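Local coordinates for putative hydantoin racemase (Klebsiella pneumoniae subsp. pneumoniae, PDB 3QVL), which racemises allantoin and probably interconverts the D and L forms of other 5-monosubstituted hydantoins, at residues R3-N8 against L34-R39; G20-A25 against D202-A207. All coordinates share one frame; numbering follows the deposited sequence.

Contact 1 of 2, residues R3-N8 against L34-R39; sequences RIQVIN and LAVCPR
The carbonyl oxygen of Val36 is gripped twice by segment 3-8: Asn8 N donates to Val36 O at 2.8 Å, approaching nearly along the C=O axis, and Ile7 CA adds a weaker C-H contact to the same oxygen at 3.5 Å. Val6 O is held in a similar way, by the amide of Val36 and by Ala35 CA. Further back, Val6 N donates to Leu34 O from well above the carbonyl plane and with a bent N-H...O angle of 142°, whereas Leu34 N reaches Ile4 O in a straight bond of 2.9 Å. This staggered pattern is that of parallel strands, here strands 2-7 and 31-36, joined through helix 13-26 as a beta-alpha-beta unit. Strand 31-36 is outermost, within this chain, in the first four-stranded sheet. Ile7, Leu34 and Val36 face helix 48-68, which explains their apolar character. Val36 CG2, set between the backbone N and the carbonyl carbon, is the methyl that touches both Gln5 CG (3.8 Å) and Ile7 CG1 (3.8 Å). Gln5, on the same face and with CG anti to its backbone N (chi1 -171°), crosses Val36 at about a right angle. An amide suits this buried place because both its ends are used, NE2 on Gln61 O and OE1 on His73 ND1. On the other face Val6 and the small Ala35 turn toward the helical side of the unit, where Val6 packs on Ile19 and on Val208 of helix 203-216. Past the strand ends, Asn8 O sits close to Cys37 CA and to Pro38 CD, the latter a tight 3.0 Å; a proline has no N-H to offer there. Asn8 ND2 binds Asn10 OD1 and Thr16 OG1, and Asn10 lines the ligand pocket, consistent with a second-shell place for Asn8.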
loop_
_atom_site.group_PDB
_atom_site.type_symbol
_atom_site.label_atom_id
_atom_site.label_comp_id
_atom_site.label_asym_id
_atom_site.label_seq_id
_atom_site.Cartn_x
_atom_site.Cartn_y
_atom_site.Cartn_z
ATOM N N ARG A 3 -5.533 -16.119 35.571
ATOM C CA ARG A 3 -4.612 -17.165 35.140
ATOM C C ARG A 3 -4.356 -17.072 33.641
ATOM O O ARG A 3 -5.289 -17.125 32.836
ATOM C CB ARG A 3 -5.141 -18.550 35.518
ATOM C CG ARG A 3 -5.192 -18.812 37.019
ATOM C CD ARG A 3 -5.569 -20.255 37.303
ATOM N NE ARG A 3 -6.914 -20.567 36.824
ATOM C CZ ARG A 3 -7.287 -21.748 36.339
ATOM N NH1 ARG A 3 -6.419 -22.749 36.251
ATOM N NH2 ARG A 3 -8.535 -21.924 35.931
ATOM N N ILE A 4 -3.085 -16.917 33.283
ATOM C CA ILE A 4 -2.677 -16.776 31.888
ATOM C C ILE A 4 -1.775 -17.934 31.479
ATOM O O ILE A 4 -0.723 -18.160 32.081
ATOM C CB ILE A 4 -1.956 -15.427 31.628
ATOM C CG1 ILE A 4 -2.832 -14.252 32.078
ATOM C CG2 ILE A 4 -1.572 -15.292 30.149
ATOM C CD1 ILE A 4 -2.115 -12.917 32.116
ATOM N N GLN A 5 -2.205 -18.666 30.455
ATOM C CA GLN A 5 -1.421 -19.758 29.900
ATOM C C GLN A 5 -0.437 -19.208 28.873
ATOM O O GLN A 5 -0.838 -18.727 27.812
ATOM C CB GLN A 5 -2.338 -20.803 29.260
ATOM C CG GLN A 5 -1.631 -22.086 28.843
ATOM C CD GLN A 5 -2.476 -22.962 27.938
ATOM O OE1 GLN A 5 -3.174 -22.472 27.049
ATOM N NE2 GLN A 5 -2.410 -24.270 28.156
ATOM N N VAL A 6 0.850 -19.266 29.202
ATOM C CA VAL A 6 1.893 -18.813 28.287
ATOM C C VAL A 6 2.490 -20.027 27.577
ATOM O O VAL A 6 3.211 -20.826 28.181
ATOM C CB VAL A 6 2.984 -17.985 29.011
ATOM C CG1 VAL A 6 3.985 -17.432 28.010
ATOM C CG2 VAL A 6 2.353 -16.839 29.798
ATOM N N ILE A 7 2.168 -20.156 26.293
ATOM C CA ILE A 7 2.544 -21.329 25.510
ATOM C C ILE A 7 3.805 -21.087 24.691
ATOM O O ILE A 7 3.817 -20.252 23.787
ATOM C CB ILE A 7 1.406 -21.768 24.548
ATOM C CG1 ILE A 7 0.076 -21.907 25.297
ATOM C CG2 ILE A 7 1.778 -23.072 23.827
ATOM C CD1 ILE A 7 -1.140 -21.937 24.392
ATOM N N ASN A 8 4.864 -21.822 25.021
ATOM C CA ASN A 8 6.017 -21.934 24.143
ATOM C C ASN A 8 5.661 -22.936 23.046
ATOM O O ASN A 8 5.450 -24.112 23.338
ATOM C CB ASN A 8 7.255 -22.396 24.922
ATOM C CG ASN A 8 8.478 -22.590 24.033
ATOM O OD1 ASN A 8 8.529 -22.102 22.901
ATOM N ND2 ASN A 8 9.473 -23.305 24.548
ATOM N N LEU A 34 0.933 -19.817 33.772
ATOM C CA LEU A 34 1.066 -21.236 33.463
ATOM C C LEU A 34 1.924 -21.406 32.213
ATOM O O LEU A 34 1.422 -21.358 31.085
ATOM C CB LEU A 34 -0.309 -21.896 33.288
ATOM C CG LEU A 34 -1.272 -21.922 34.483
ATOM C CD1 LEU A 34 -2.648 -22.388 34.038
ATOM C CD2 LEU A 34 -0.753 -22.805 35.616
ATOM N N ALA A 35 3.227 -21.583 32.426
ATOM C CA ALA A 35 4.183 -21.749 31.336
ATOM C C ALA A 35 4.193 -23.193 30.848
ATOM O O ALA A 35 4.532 -24.111 31.600
ATOM C CB ALA A 35 5.576 -21.314 31.775
ATOM N N VAL A 36 3.808 -23.384 29.590
ATOM C CA VAL A 36 3.682 -24.720 29.004
ATOM C C VAL A 36 4.314 -24.809 27.614
ATOM O O VAL A 36 4.625 -23.791 26.992
ATOM C CB VAL A 36 2.196 -25.184 28.919
ATOM C CG1 VAL A 36 1.580 -25.328 30.311
ATOM C CG2 VAL A 36 1.370 -24.234 28.048
ATOM N N CYS A 37 4.501 -26.040 27.144
ATOM C CA CYS A 37 4.950 -26.312 25.782
ATOM C C CYS A 37 4.275 -27.594 25.282
ATOM O O CYS A 37 3.802 -28.392 26.096
ATOM C CB CYS A 37 6.475 -26.427 25.729
ATOM S SG CYS A 37 7.166 -27.713 26.778
ATOM N N PRO A 38 4.214 -27.795 23.947
ATOM C CA PRO A 38 3.530 -28.976 23.418
ATOM C C PRO A 38 4.227 -30.278 23.801
ATOM O O PRO A 38 5.451 -30.305 23.955
ATOM C CB PRO A 38 3.602 -28.776 21.898
ATOM C CG PRO A 38 3.897 -27.328 21.705
ATOM C CD PRO A 38 4.755 -26.959 22.862
ATOM N N ARG A 39 3.439 -31.339 23.957
ATOM C CA ARG A 39 3.964 -32.669 24.260
ATOM C C ARG A 39 4.686 -33.259 23.051
ATOM O O ARG A 39 5.632 -34.037 23.198
ATOM C CB ARG A 39 2.835 -33.602 24.702
#

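Contact 2 of 2, residues G20-A25 against D202-A207; sequences GAAARA and DGVSAA
The first turn of helix 203-216, with its N-cap Asp202, packs against the C-terminal half of helix 13-26, where Ala22 and Ala23 meet Asp202, Val204 and Ser205. Ala22 CB points at this turn and rests 3.8 Å from Asp202 OD2 and 4.2 Å from Val204 CG1. The same valine methyl also touches Ala23, with CG1 4.1 Å from Ala23 CB. Val204 has CG1 anti to its backbone N (chi1 176°), the branch turned to helix 13-26. Alanines suit this surface: their short side chains allow the segment axes to come within 8.2 Å at an angle of 42°. Helix 203-216 follows strand 200-201 of the second sheet yet crosses over to pack beside the first, as expected of a racemase fold built from two alpha/beta lobes around a pocket. Its start is held by the carboxylate of Asp202. OD2 accepts from Ser205 N at 3.0 Å, met from above the carboxylate plane, while OD1 takes a weak bond from Val204 N. Ser205 OG lies 3.0 Å from Asp202 OD2, so this buried oxygen has two polar neighbours, and the N-H groups at this helix end would probably favour a negative charge on the carboxylate. The CB of Ser205 rests against Ala22 O, and the same residue packs on Leu217 of the second subunit. Ala186 packs against Ala22, Asp202 and Val204.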
loop_
_atom_site.group_PDB
_atom_site.type_symbol
_atom_site.label_atom_id
_atom_site.label_comp_id
_atom_site.label_asym_id
_atom_site.label_seq_id
_atom_site.Cartn_x
_atom_site.Cartn_y
_atom_site.Cartn_z
ATOM N N GLY A 20 8.840 -18.450 30.634
ATOM C CA GLY A 20 8.118 -18.445 31.908
ATOM C C GLY A 20 8.650 -17.431 32.905
ATOM O O GLY A 20 7.874 -16.772 33.600
ATOM N N ALA A 21 9.976 -17.304 32.967
ATOM C CA ALA A 21 10.633 -16.342 33.852
ATOM C C ALA A 21 10.315 -14.897 33.469
ATOM O O ALA A 21 10.067 -14.060 34.340
ATOM C CB ALA A 21 12.141 -16.572 33.869
ATOM N N ALA A 22 10.316 -14.614 32.167
ATOM C CA ALA A 22 10.001 -13.278 31.659
ATOM C C ALA A 22 8.542 -12.902 31.914
ATOM O O ALA A 22 8.238 -11.747 32.220
ATOM C CB ALA A 22 10.323 -13.182 30.180
ATOM N N ALA A 23 7.653 -13.887 31.792
ATOM C CA ALA A 23 6.223 -13.693 32.012
ATOM C C ALA A 23 5.895 -13.395 33.477
ATOM O O ALA A 23 5.096 -12.503 33.770
ATOM C CB ALA A 23 5.444 -14.909 31.527
ATOM N N ARG A 24 6.521 -14.141 34.386
ATOM C CA ARG A 24 6.294 -13.982 35.826
ATOM C C ARG A 24 6.880 -12.685 36.380
ATOM O O ARG A 24 6.353 -12.124 37.342
ATOM C CB ARG A 24 6.857 -15.174 36.602
ATOM C CG ARG A 24 6.047 -16.454 36.463
ATOM C CD ARG A 24 6.535 -17.537 37.420
ATOM N NE ARG A 24 7.937 -17.886 37.195
ATOM C CZ ARG A 24 8.360 -18.837 36.365
ATOM N NH1 ARG A 24 9.659 -19.068 36.237
ATOM N NH2 ARG A 24 7.493 -19.559 35.663
ATOM N N ALA A 25 7.967 -12.219 35.766
ATOM C CA ALA A 25 8.678 -11.020 36.216
ATOM C C ALA A 25 7.847 -9.739 36.112
ATOM O O ALA A 25 8.052 -8.801 36.885
ATOM C CB ALA A 25 9.989 -10.863 35.453
ATOM N N ASP A 202 10.527 -6.992 24.803
ATOM C CA ASP A 202 10.264 -8.423 24.789
ATOM C C ASP A 202 8.768 -8.664 24.633
ATOM O O ASP A 202 7.961 -8.160 25.420
ATOM C CB ASP A 202 10.777 -9.073 26.080
ATOM C CG ASP A 202 10.081 -10.386 26.397
ATOM O OD1 ASP A 202 9.981 -11.248 25.500
ATOM O OD2 ASP A 202 9.637 -10.555 27.551
ATOM N N GLY A 203 8.411 -9.446 23.618
ATOM C CA GLY A 203 7.018 -9.764 23.329
ATOM C C GLY A 203 6.328 -10.636 24.359
ATOM O O GLY A 203 5.111 -10.556 24.518
ATOM N N VAL A 204 7.099 -11.476 25.051
ATOM C CA VAL A 204 6.551 -12.355 26.091
ATOM C C VAL A 204 5.908 -11.529 27.203
ATOM O O VAL A 204 4.721 -11.690 27.499
ATOM C CB VAL A 204 7.626 -13.312 26.677
ATOM C CG1 VAL A 204 7.046 -14.148 27.814
ATOM C CG2 VAL A 204 8.192 -14.216 25.589
ATOM N N SER A 205 6.697 -10.638 27.797
ATOM C CA SER A 205 6.225 -9.755 28.856
ATOM C C SER A 205 5.097 -8.839 28.370
ATOM O O SER A 205 4.112 -8.633 29.079
ATOM C CB SER A 205 7.388 -8.939 29.428
ATOM O OG SER A 205 8.024 -8.170 28.422
ATOM N N ALA A 206 5.246 -8.317 27.152
ATOM C CA ALA A 206 4.247 -7.441 26.539
ATOM C C ALA A 206 2.901 -8.137 26.338
ATOM O O ALA A 206 1.851 -7.554 26.616
ATOM C CB ALA A 206 4.766 -6.890 25.218
ATOM N N ALA A 207 2.943 -9.384 25.869
ATOM C CA ALA A 207 1.731 -10.169 25.623
ATOM C C ALA A 207 0.983 -10.482 26.915
ATOM O O ALA A 207 -0.248 -10.460 26.941
ATOM C CB ALA A 207 2.060 -11.448 24.869
#

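Helix 13-26 ties the two contacts together: it connects the strands paired in contact 1 and supplies one side of contact 2. Between them Val6 CG2 meets Ala23 CB at 4.0 Å, and Ala35 CB meets Gly20 CA at 3.8 Å, so the alanine-rich helix lies close on the sheet. Contact 1, at a sheet edge as counted within this chain and only partly buried, is knit mainly by backbone hydrogen bonds between strands that follow one another with one helix between. Contact 2 is smaller and entirely buried; it joins segments separated by 176 intervening residues through van der Waals touch alone, its hydrogen bonds staying within each segment. The first shapes one lobe, whereas the second fastens the chain's late helix to it.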